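Long-range contacts in HTH-type transcriptional regulator mcbR (Escherichia coli UMEA 3718-1, PDB 4P9F), which represses expression of McbA by binding its promoter region as a GntR-family regulator, which prevents colanic acid overproduction and mucoidy and is important for biofilm formation: residues S19-P25 with P158-Y164; I79-R83 with L152-M156; G120-I126 with L163-P169. One frame throughout, in Å; residues are numbered along the deposited sequence.

Interaction 1 (S19-P25 with P158-Y164); sequences SIGALKP and PGLHYLY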
loop_
_atom_site.group_PDB
_atom_site.type_symbol
_atom_site.label_atom_id
_atom_site.label_comp_id
_atom_site.label_asym_id
_atom_site.label_seq_id
_atom_site.Cartn_x
_atom_site.Cartn_y
_atom_site.Cartn_z
ATOM N N SER A 19 13.750 6.032 0.796
ATOM C CA SER A 19 13.735 4.804 1.589
ATOM C C SER A 19 14.933 4.617 2.523
ATOM O O SER A 19 14.778 4.086 3.634
ATOM C CB SER A 19 13.676 3.582 0.669
ATOM O OG SER A 19 12.462 3.574 -0.052
ATOM N N ILE A 20 16.113 5.044 2.084
ATOM C CA ILE A 20 17.323 4.854 2.894
ATOM C C ILE A 20 17.618 6.048 3.807
ATOM O O ILE A 20 18.666 6.101 4.452
ATOM C CB ILE A 20 18.560 4.600 2.023
ATOM C CG1 ILE A 20 18.887 5.850 1.196
ATOM C CG2 ILE A 20 18.363 3.358 1.153
ATOM C CD1 ILE A 20 20.180 5.741 0.391
ATOM N N GLY A 21 16.684 6.994 3.863
ATOM C CA GLY A 21 16.817 8.166 4.720
ATOM C C GLY A 21 17.785 9.237 4.237
ATOM O O GLY A 21 18.226 10.092 5.013
ATOM N N ALA A 22 18.083 9.229 2.941
ATOM C CA ALA A 22 19.014 10.191 2.361
ATOM C C ALA A 22 18.403 11.591 2.242
ATOM O O ALA A 22 19.122 12.585 2.165
ATOM C CB ALA A 22 19.490 9.702 0.975
ATOM N N LEU A 23 17.079 11.683 2.268
ATOM C CA LEU A 23 16.441 12.992 2.145
ATOM C C LEU A 23 15.845 13.399 3.484
ATOM O O LEU A 23 15.118 12.631 4.120
ATOM C CB LEU A 23 15.353 12.968 1.067
ATOM C CG LEU A 23 15.869 12.543 -0.315
ATOM C CD1 LEU A 23 14.754 12.556 -1.332
ATOM C CD2 LEU A 23 17.010 13.424 -0.755
ATOM N N LYS A 24 16.151 14.620 3.905
ATOM C CA LYS A 24 15.718 15.114 5.204
ATOM C C LYS A 24 14.241 15.510 5.178
ATOM O O LYS A 24 13.794 16.139 4.227
ATOM C CB LYS A 24 16.581 16.316 5.611
ATOM C CG LYS A 24 16.314 16.837 7.013
ATOM C CD LYS A 24 17.346 17.887 7.382
ATOM C CE LYS A 24 17.178 18.355 8.817
ATOM N NZ LYS A 24 18.241 19.335 9.180
ATOM N N PRO A 25 13.489 15.153 6.234
ATOM C CA PRO A 25 12.101 15.606 6.351
ATOM C C PRO A 25 12.013 17.118 6.155
ATOM O O PRO A 25 12.854 17.855 6.672
ATOM C CB PRO A 25 11.728 15.228 7.792
ATOM C CG PRO A 25 12.591 14.077 8.102
ATOM C CD PRO A 25 13.888 14.299 7.370
ATOM N N PRO A 158 12.009 9.211 5.373
ATOM C CA PRO A 158 12.608 10.435 5.945
ATOM C C PRO A 158 12.889 10.297 7.449
ATOM O O PRO A 158 13.791 10.952 7.981
ATOM C CB PRO A 158 11.548 11.514 5.678
ATOM C CG PRO A 158 10.773 11.000 4.479
ATOM C CD PRO A 158 10.737 9.490 4.679
ATOM N N GLY A 159 12.157 9.410 8.108
ATOM C CA GLY A 159 12.380 9.157 9.518
ATOM C C GLY A 159 13.741 8.510 9.768
ATOM O O GLY A 159 14.217 8.498 10.900
ATOM N N LEU A 160 14.380 8.006 8.707
ATOM C CA LEU A 160 15.683 7.329 8.816
ATOM C C LEU A 160 16.860 8.305 8.693
ATOM O O LEU A 160 18.014 7.955 8.958
ATOM C CB LEU A 160 15.822 6.230 7.744
ATOM C CG LEU A 160 15.283 4.838 8.085
ATOM C CD1 LEU A 160 13.772 4.837 8.197
ATOM C CD2 LEU A 160 15.776 3.818 7.069
ATOM N N HIS A 161 16.562 9.542 8.312
ATOM C CA HIS A 161 17.616 10.533 8.115
ATOM C C HIS A 161 18.388 10.766 9.412
ATOM O O HIS A 161 19.578 11.073 9.391
ATOM C CB HIS A 161 17.024 11.842 7.617
ATOM C CG HIS A 161 18.051 12.856 7.224
ATOM N ND1 HIS A 161 18.772 12.769 6.052
ATOM C CD2 HIS A 161 18.473 13.984 7.845
ATOM C CE1 HIS A 161 19.585 13.807 5.963
ATOM N NE2 HIS A 161 19.425 14.555 7.037
ATOM N N TYR A 162 17.697 10.582 10.531
ATOM C CA TYR A 162 18.277 10.701 11.864
ATOM C C TYR A 162 19.475 9.772 12.087
ATOM O O TYR A 162 20.431 10.122 12.784
ATOM C CB TYR A 162 17.185 10.403 12.893
ATOM C CG TYR A 162 17.666 10.145 14.304
ATOM C CD1 TYR A 162 18.036 11.202 15.137
ATOM C CD2 TYR A 162 17.728 8.855 14.811
ATOM C CE1 TYR A 162 18.447 10.977 16.424
ATOM C CE2 TYR A 162 18.146 8.619 16.108
ATOM C CZ TYR A 162 18.508 9.682 16.908
ATOM O OH TYR A 162 18.927 9.442 18.192
ATOM N N LEU A 163 19.435 8.599 11.463
ATOM C CA LEU A 163 20.493 7.596 11.616
ATOM C C LEU A 163 21.884 8.082 11.202
ATOM O O LEU A 163 22.885 7.749 11.848
ATOM C CB LEU A 163 20.145 6.340 10.809
ATOM C CG LEU A 163 18.847 5.640 11.222
ATOM C CD1 LEU A 163 18.544 4.437 10.327
ATOM C CD2 LEU A 163 18.926 5.227 12.685
ATOM N N TYR A 164 21.947 8.873 10.137
ATOM C CA TYR A 164 23.231 9.296 9.618
ATOM C C TYR A 164 23.918 10.264 10.564
ATOM O O TYR A 164 25.131 10.211 10.739
ATOM C CB TYR A 164 23.062 9.935 8.234
ATOM C CG TYR A 164 22.606 8.946 7.186
ATOM C CD1 TYR A 164 23.521 8.122 6.549
ATOM C CD2 TYR A 164 21.262 8.828 6.844
ATOM C CE1 TYR A 164 23.126 7.217 5.607
ATOM C CE2 TYR A 164 20.845 7.913 5.886
ATOM C CZ TYR A 164 21.790 7.108 5.272
ATOM O OH TYR A 164 21.424 6.195 4.311
#
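Two side-chain donors from 158-164 reach backbone carbonyls in the turn just after helix 6-19. The Y164 hydroxyl gives its proton to I20 O (OH to O 2.8 Å), and ring nitrogen H161 ND1 donates to G21 O at 2.9 Å; H161 CA adds a CA-H...O contact to G21 O, 3.2 Å away. K24 CB lies over one face of the H161 imidazole, 3.8 Å from its centroid, a CH-pi contact made by the aliphatic root of an otherwise exposed lysine. Farther out, P25 CG meets P158 CB at 3.7 Å, two rigid rings packing together. G21 CA sits 3.7 Å from L160 CB, so close that any side chain at position 21 would collide with L160 and H161. Glycine also suits the positive phi there: G21 is the C-prime residue of a Schellman motif ending helix 6-19. The turn and loop between helix 6-19 and strand 28-30, in the gntR-family region, thus dock onto the FCD domain, an interdomain interface joining the DNA-binding and C-terminal parts of a GntR regulator.

Interaction 2 (I79-R83 with L152-M156); sequences INRIR and LWVRM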
loop_
_atom_site.group_PDB
_atom_site.type_symbol
_atom_site.label_atom_id
_atom_site.label_comp_id
_atom_site.label_asym_id
_atom_site.label_seq_id
_atom_site.Cartn_x
_atom_site.Cartn_y
_atom_site.Cartn_z
ATOM N N ILE A 79 2.657 3.725 10.155
ATOM C CA ILE A 79 3.387 3.017 9.103
ATOM C C ILE A 79 3.962 1.702 9.628
ATOM O O ILE A 79 3.907 0.673 8.946
ATOM C CB ILE A 79 4.533 3.885 8.540
ATOM C CG1 ILE A 79 3.946 5.087 7.793
ATOM C CG2 ILE A 79 5.456 3.055 7.626
ATOM C CD1 ILE A 79 4.970 6.161 7.427
ATOM N N ASN A 80 4.527 1.737 10.834
ATOM C CA ASN A 80 5.075 0.524 11.445
ATOM C C ASN A 80 4.013 -0.534 11.732
ATOM O O ASN A 80 4.236 -1.716 11.489
ATOM C CB ASN A 80 5.816 0.865 12.739
ATOM C CG ASN A 80 7.159 1.492 12.474
ATOM O OD1 ASN A 80 7.778 1.228 11.445
ATOM N ND2 ASN A 80 7.613 2.341 13.389
ATOM N N ARG A 81 2.859 -0.097 12.217
ATOM C CA ARG A 81 1.762 -1.012 12.510
ATOM C C ARG A 81 1.270 -1.685 11.233
ATOM O O ARG A 81 1.022 -2.892 11.218
ATOM C CB ARG A 81 0.616 -0.279 13.206
ATOM C CG ARG A 81 0.995 0.228 14.580
ATOM C CD ARG A 81 -0.089 1.091 15.186
ATOM N NE ARG A 81 -1.244 0.304 15.571
ATOM C CZ ARG A 81 -2.227 0.764 16.331
ATOM N NH1 ARG A 81 -2.189 2.013 16.775
ATOM N NH2 ARG A 81 -3.247 -0.023 16.643
ATOM N N ILE A 82 1.162 -0.914 10.158
ATOM C CA ILE A 82 0.732 -1.469 8.883
ATOM C C ILE A 82 1.771 -2.446 8.337
ATOM O O ILE A 82 1.452 -3.577 7.980
ATOM C CB ILE A 82 0.471 -0.369 7.826
ATOM C CG1 ILE A 82 -0.606 0.615 8.308
ATOM C CG2 ILE A 82 0.033 -1.009 6.497
ATOM C CD1 ILE A 82 -0.715 1.886 7.459
ATOM N N ARG A 83 3.022 -2.026 8.283
ATOM C CA ARG A 83 4.025 -2.870 7.657
ATOM C C ARG A 83 4.348 -4.089 8.512
ATOM O O ARG A 83 4.818 -5.101 8.003
ATOM C CB ARG A 83 5.280 -2.072 7.384
ATOM C CG ARG A 83 6.080 -1.754 8.625
ATOM C CD ARG A 83 7.224 -0.848 8.234
ATOM N NE ARG A 83 8.133 -0.565 9.343
ATOM C CZ ARG A 83 9.270 -1.211 9.566
ATOM N NH1 ARG A 83 9.662 -2.197 8.754
ATOM N NH2 ARG A 83 10.024 -0.850 10.592
ATOM N N LEU A 152 5.566 1.576 1.776
ATOM C CA LEU A 152 5.581 1.988 3.181
ATOM C C LEU A 152 7.002 2.349 3.643
ATOM O O LEU A 152 7.184 3.254 4.451
ATOM C CB LEU A 152 4.966 0.889 4.042
ATOM C CG LEU A 152 3.447 0.737 3.824
ATOM C CD1 LEU A 152 2.907 -0.581 4.414
ATOM C CD2 LEU A 152 2.690 1.935 4.440
ATOM N N TRP A 153 8.010 1.672 3.101
ATOM C CA TRP A 153 9.398 2.028 3.390
ATOM C C TRP A 153 9.738 3.425 2.876
ATOM O O TRP A 153 10.528 4.152 3.486
ATOM C CB TRP A 153 10.342 1.016 2.750
ATOM C CG TRP A 153 10.386 -0.316 3.448
ATOM C CD1 TRP A 153 9.836 -0.640 4.660
ATOM C CD2 TRP A 153 10.961 -1.526 2.929
ATOM N NE1 TRP A 153 10.071 -1.972 4.944
ATOM C CE2 TRP A 153 10.757 -2.538 3.894
ATOM C CE3 TRP A 153 11.640 -1.853 1.734
ATOM C CZ2 TRP A 153 11.209 -3.850 3.712
ATOM C CZ3 TRP A 153 12.090 -3.159 1.553
ATOM C CH2 TRP A 153 11.878 -4.139 2.541
ATOM N N VAL A 154 9.181 3.769 1.717
ATOM C CA VAL A 154 9.343 5.107 1.151
ATOM C C VAL A 154 8.706 6.148 2.073
ATOM O O VAL A 154 9.286 7.194 2.309
ATOM C CB VAL A 154 8.720 5.221 -0.258
ATOM C CG1 VAL A 154 8.711 6.685 -0.729
ATOM C CG2 VAL A 154 9.491 4.344 -1.277
ATOM N N ARG A 155 7.518 5.847 2.594
ATOM C CA ARG A 155 6.791 6.763 3.483
ATOM C C ARG A 155 7.548 6.973 4.812
ATOM O O ARG A 155 7.644 8.082 5.306
ATOM C CB ARG A 155 5.376 6.213 3.761
ATOM C CG ARG A 155 4.458 6.205 2.549
ATOM C CD ARG A 155 4.121 7.596 2.062
ATOM N NE ARG A 155 3.139 8.320 2.881
ATOM C CZ ARG A 155 1.819 8.137 2.762
ATOM N NH1 ARG A 155 1.354 7.224 1.919
ATOM N NH2 ARG A 155 0.967 8.845 3.480
HETATM N N MSE A 156 8.080 5.903 5.398
HETATM C CA MSE A 156 8.804 6.077 6.654
HETATM C C MSE A 156 10.227 6.570 6.435
HETATM O O MSE A 156 10.857 7.068 7.373
HETATM C CB MSE A 156 8.829 4.786 7.461
HETATM C CG MSE A 156 9.659 3.683 6.883
HETATM SE SE MSE A 156 9.560 2.102 8.057
HETATM C CE MSE A 156 10.538 2.724 9.508
#
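Apolar packing dominates this contact between two nearly antiparallel helical segments, whose axes come within 10.2 Å at 164° between their N-to-C directions. I79 fills the space between them: its CG2 lies 4.2 Å from L152 CB and 3.8 Å from M156 CB, while its CD1 comes within 3.7 Å of R155 CB. One turn on, I82 CG2 touches L152 CD1 at 3.6 Å. Branched isoleucines and a leucine suit such a buried seam, presenting broad aliphatic surfaces without polar groups to satisfy.

The polar groups work mainly within the first helix. N80 OD1 accepts from R83 NE at 2.8 Å and from R83 NH2 at 3.2 Å, fixing the direction of the guanidinium beside the apolar seam. The selenium of selenomethionine M156 lies over one face of that guanidinium, with SE 3.3 Å from R83 NE. W153 turns its ring edge to the arginine, NE1 being 3.8 Å from R83 NH1; both nitrogens are satisfied by E87, through a hydrogen bond and a salt bridge respectively.

Helix 191-210 packs against N80, R83 and M156, and helix 122-138 against W153, placing the pair inside the helical bundle of the FCD domain. I79, I82 and R155 also meet the second subunit, where R155 forms a salt bridge with E147 of that chain.

Interaction 3 (G120-I126 with L163-P169); sequences GDMEQII and LYEAINP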
loop_
_atom_site.group_PDB
_atom_site.type_symbol
_atom_site.label_atom_id
_atom_site.label_comp_id
_atom_site.label_asym_id
_atom_site.label_seq_id
_atom_site.Cartn_x
_atom_site.Cartn_y
_atom_site.Cartn_z
ATOM N N GLY A 120 31.583 0.709 9.015
ATOM C CA GLY A 120 30.915 1.893 9.529
ATOM C C GLY A 120 30.148 2.653 8.455
ATOM O O GLY A 120 29.940 3.866 8.564
ATOM N N ASP A 121 29.738 1.942 7.409
ATOM C CA ASP A 121 29.006 2.540 6.296
ATOM C C ASP A 121 27.491 2.514 6.537
ATOM O O ASP A 121 26.816 1.519 6.258
ATOM C CB ASP A 121 29.356 1.814 4.997
ATOM C CG ASP A 121 28.930 2.580 3.767
ATOM O OD1 ASP A 121 28.017 3.429 3.866
ATOM O OD2 ASP A 121 29.525 2.341 2.696
HETATM N N MSE A 122 26.953 3.614 7.049
HETATM C CA MSE A 122 25.575 3.595 7.509
HETATM C C MSE A 122 24.619 3.408 6.343
HETATM O O MSE A 122 23.630 2.696 6.466
HETATM C CB MSE A 122 25.224 4.868 8.272
HETATM C CG MSE A 122 23.739 4.920 8.680
HETATM SE SE MSE A 122 23.254 3.529 9.950
HETATM C CE MSE A 122 23.987 4.353 11.543
ATOM N N GLU A 123 24.913 4.037 5.209
ATOM C CA GLU A 123 24.023 3.928 4.053
ATOM C C GLU A 123 23.927 2.484 3.539
ATOM O O GLU A 123 22.842 1.995 3.230
ATOM C CB GLU A 123 24.477 4.865 2.939
ATOM C CG GLU A 123 23.562 4.797 1.737
ATOM C CD GLU A 123 24.038 5.687 0.602
ATOM O OE1 GLU A 123 25.045 6.398 0.795
ATOM O OE2 GLU A 123 23.419 5.658 -0.482
ATOM N N GLN A 124 25.069 1.811 3.485
ATOM C CA GLN A 124 25.145 0.423 3.057
ATOM C C GLN A 124 24.457 -0.516 4.044
ATOM O O GLN A 124 23.809 -1.475 3.639
ATOM C CB GLN A 124 26.611 0.030 2.876
ATOM C CG GLN A 124 27.083 0.181 1.450
ATOM C CD GLN A 124 26.362 -0.770 0.504
ATOM O OE1 GLN A 124 25.324 -0.430 -0.087
ATOM N NE2 GLN A 124 26.921 -1.970 0.346
ATOM N N ILE A 125 24.576 -0.230 5.335
ATOM C CA ILE A 125 23.834 -0.973 6.354
ATOM C C ILE A 125 22.324 -0.884 6.096
ATOM O O ILE A 125 21.589 -1.879 6.105
ATOM C CB ILE A 125 24.115 -0.431 7.772
ATOM C CG1 ILE A 125 25.569 -0.689 8.177
ATOM C CG2 ILE A 125 23.128 -1.039 8.793
ATOM C CD1 ILE A 125 25.918 -0.111 9.515
ATOM N N ILE A 126 21.863 0.337 5.881
ATOM C CA ILE A 126 20.453 0.548 5.623
ATOM C C ILE A 126 20.040 -0.139 4.323
ATOM O O ILE A 126 19.053 -0.876 4.288
ATOM C CB ILE A 126 20.144 2.046 5.571
ATOM C CG1 ILE A 126 20.370 2.648 6.967
ATOM C CG2 ILE A 126 18.718 2.281 5.126
ATOM C CD1 ILE A 126 20.231 4.160 7.029
ATOM N N LEU A 163 19.435 8.599 11.463
ATOM C CA LEU A 163 20.493 7.596 11.616
ATOM C C LEU A 163 21.884 8.082 11.202
ATOM O O LEU A 163 22.885 7.749 11.848
ATOM C CB LEU A 163 20.145 6.340 10.809
ATOM C CG LEU A 163 18.847 5.640 11.222
ATOM C CD1 LEU A 163 18.544 4.437 10.327
ATOM C CD2 LEU A 163 18.926 5.227 12.685
ATOM N N TYR A 164 21.947 8.873 10.137
ATOM C CA TYR A 164 23.231 9.296 9.618
ATOM C C TYR A 164 23.918 10.264 10.564
ATOM O O TYR A 164 25.131 10.211 10.739
ATOM C CB TYR A 164 23.062 9.935 8.234
ATOM C CG TYR A 164 22.606 8.946 7.186
ATOM C CD1 TYR A 164 23.521 8.122 6.549
ATOM C CD2 TYR A 164 21.262 8.828 6.844
ATOM C CE1 TYR A 164 23.126 7.217 5.607
ATOM C CE2 TYR A 164 20.845 7.913 5.886
ATOM C CZ TYR A 164 21.790 7.108 5.272
ATOM O OH TYR A 164 21.424 6.195 4.311
ATOM N N GLU A 165 23.124 11.080 11.241
ATOM C CA GLU A 165 23.667 12.151 12.058
ATOM C C GLU A 165 23.978 11.685 13.471
ATOM O O GLU A 165 24.984 12.089 14.060
ATOM C CB GLU A 165 22.693 13.333 12.102
ATOM N N ALA A 166 23.148 10.798 14.005
ATOM C CA ALA A 166 23.210 10.537 15.433
ATOM C C ALA A 166 23.645 9.135 15.841
ATOM O O ALA A 166 24.104 8.940 16.964
ATOM C CB ALA A 166 21.843 10.819 16.044
ATOM N N ILE A 167 23.524 8.164 14.949
ATOM C CA ILE A 167 23.783 6.781 15.344
ATOM C C ILE A 167 25.168 6.308 14.940
ATOM O O ILE A 167 25.541 6.385 13.767
ATOM C CB ILE A 167 22.733 5.824 14.764
ATOM C CG1 ILE A 167 21.337 6.253 15.209
ATOM C CG2 ILE A 167 23.029 4.389 15.178
ATOM C CD1 ILE A 167 21.168 6.355 16.700
ATOM N N ASN A 168 25.932 5.841 15.920
ATOM C CA ASN A 168 27.226 5.233 15.655
ATOM C C ASN A 168 27.052 3.776 15.226
ATOM O O ASN A 168 26.567 2.954 16.002
ATOM C CB ASN A 168 28.113 5.334 16.901
ATOM C CG ASN A 168 29.456 4.646 16.730
ATOM O OD1 ASN A 168 29.948 4.472 15.616
ATOM N ND2 ASN A 168 30.071 4.278 17.849
ATOM N N PRO A 169 27.442 3.458 13.979
ATOM C CA PRO A 169 27.278 2.115 13.411
ATOM C C PRO A 169 27.959 1.026 14.235
ATOM O O PRO A 169 27.595 -0.138 14.097
ATOM C CB PRO A 169 27.939 2.232 12.036
ATOM C CG PRO A 169 27.850 3.675 11.697
ATOM C CD PRO A 169 28.026 4.395 13.003
#
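G120 opens the segment at the exposed end of helix 100-119. Its positive phi is readily adopted by glycine, and it is the C-prime residue of a Schellman motif; its carbonyl O lies 3.8 Å from P169 CG. D121 then starts the next helix as N-cap, its OD1 accepting a weak 3.4 Å hydrogen bond from Q124 N; a short carboxylate is well suited to receive an otherwise uncapped amide.

M122, a selenomethionine, is the chief plug of the contact. Its long, flexible side chain enters the bend of 163-169, where CE lies 3.6 Å from L163 O, 3.4 Å from I167 O and 3.9 Å from P169 CG. Nearer its root, M122 CG makes an off-centre CH-pi contact with Y164, 4.2 Å from the ring centroid. E123 brings its CB to 3.6 Å from Y164 OH, a packing contact of a carbon with the hydroxyl, which itself donates to I20 O. I125 reaches the other end of the bend, its CD1 4.0 Å from P169 CB. I126 closes the segment: its CD1 meets L163 CD1 at 3.7 Å and Y164 CZ at 3.8 Å, with the isoleucine wedged against both residues.

No hydrogen bond joins the two segments, so shape and apolar contact hold them together. Helix 191-210 backs L163 and I167, and helix 100-119 backs I125. The start of helix 122-138 thus packs against the end of helix 161-166 within the all-helical FCD domain, its first turn filling the bend where helix 161-166 gives way to loop.

Along the chain the segments run 19-25, 79-83, 120-126, 152-156, 158-164 and 163-169, so interaction 1 spans interaction 2, while interaction 3 alternates with each of the others. Interactions 1 and 3 share L163 and Y164 of helix 161-166, their centres about 10 Å apart, and I20 packs directly on E123 and I126. Interaction 2 lies about 13 Å from interaction 1, centre to centre, touching it where S19 meets V154; it stays about 8 Å from interaction 3 at the nearest atoms. Interaction 1 joins the gntR-family region to the FCD domain, within which interactions 2 and 3 both lie, with interaction 2 bordering the second subunit.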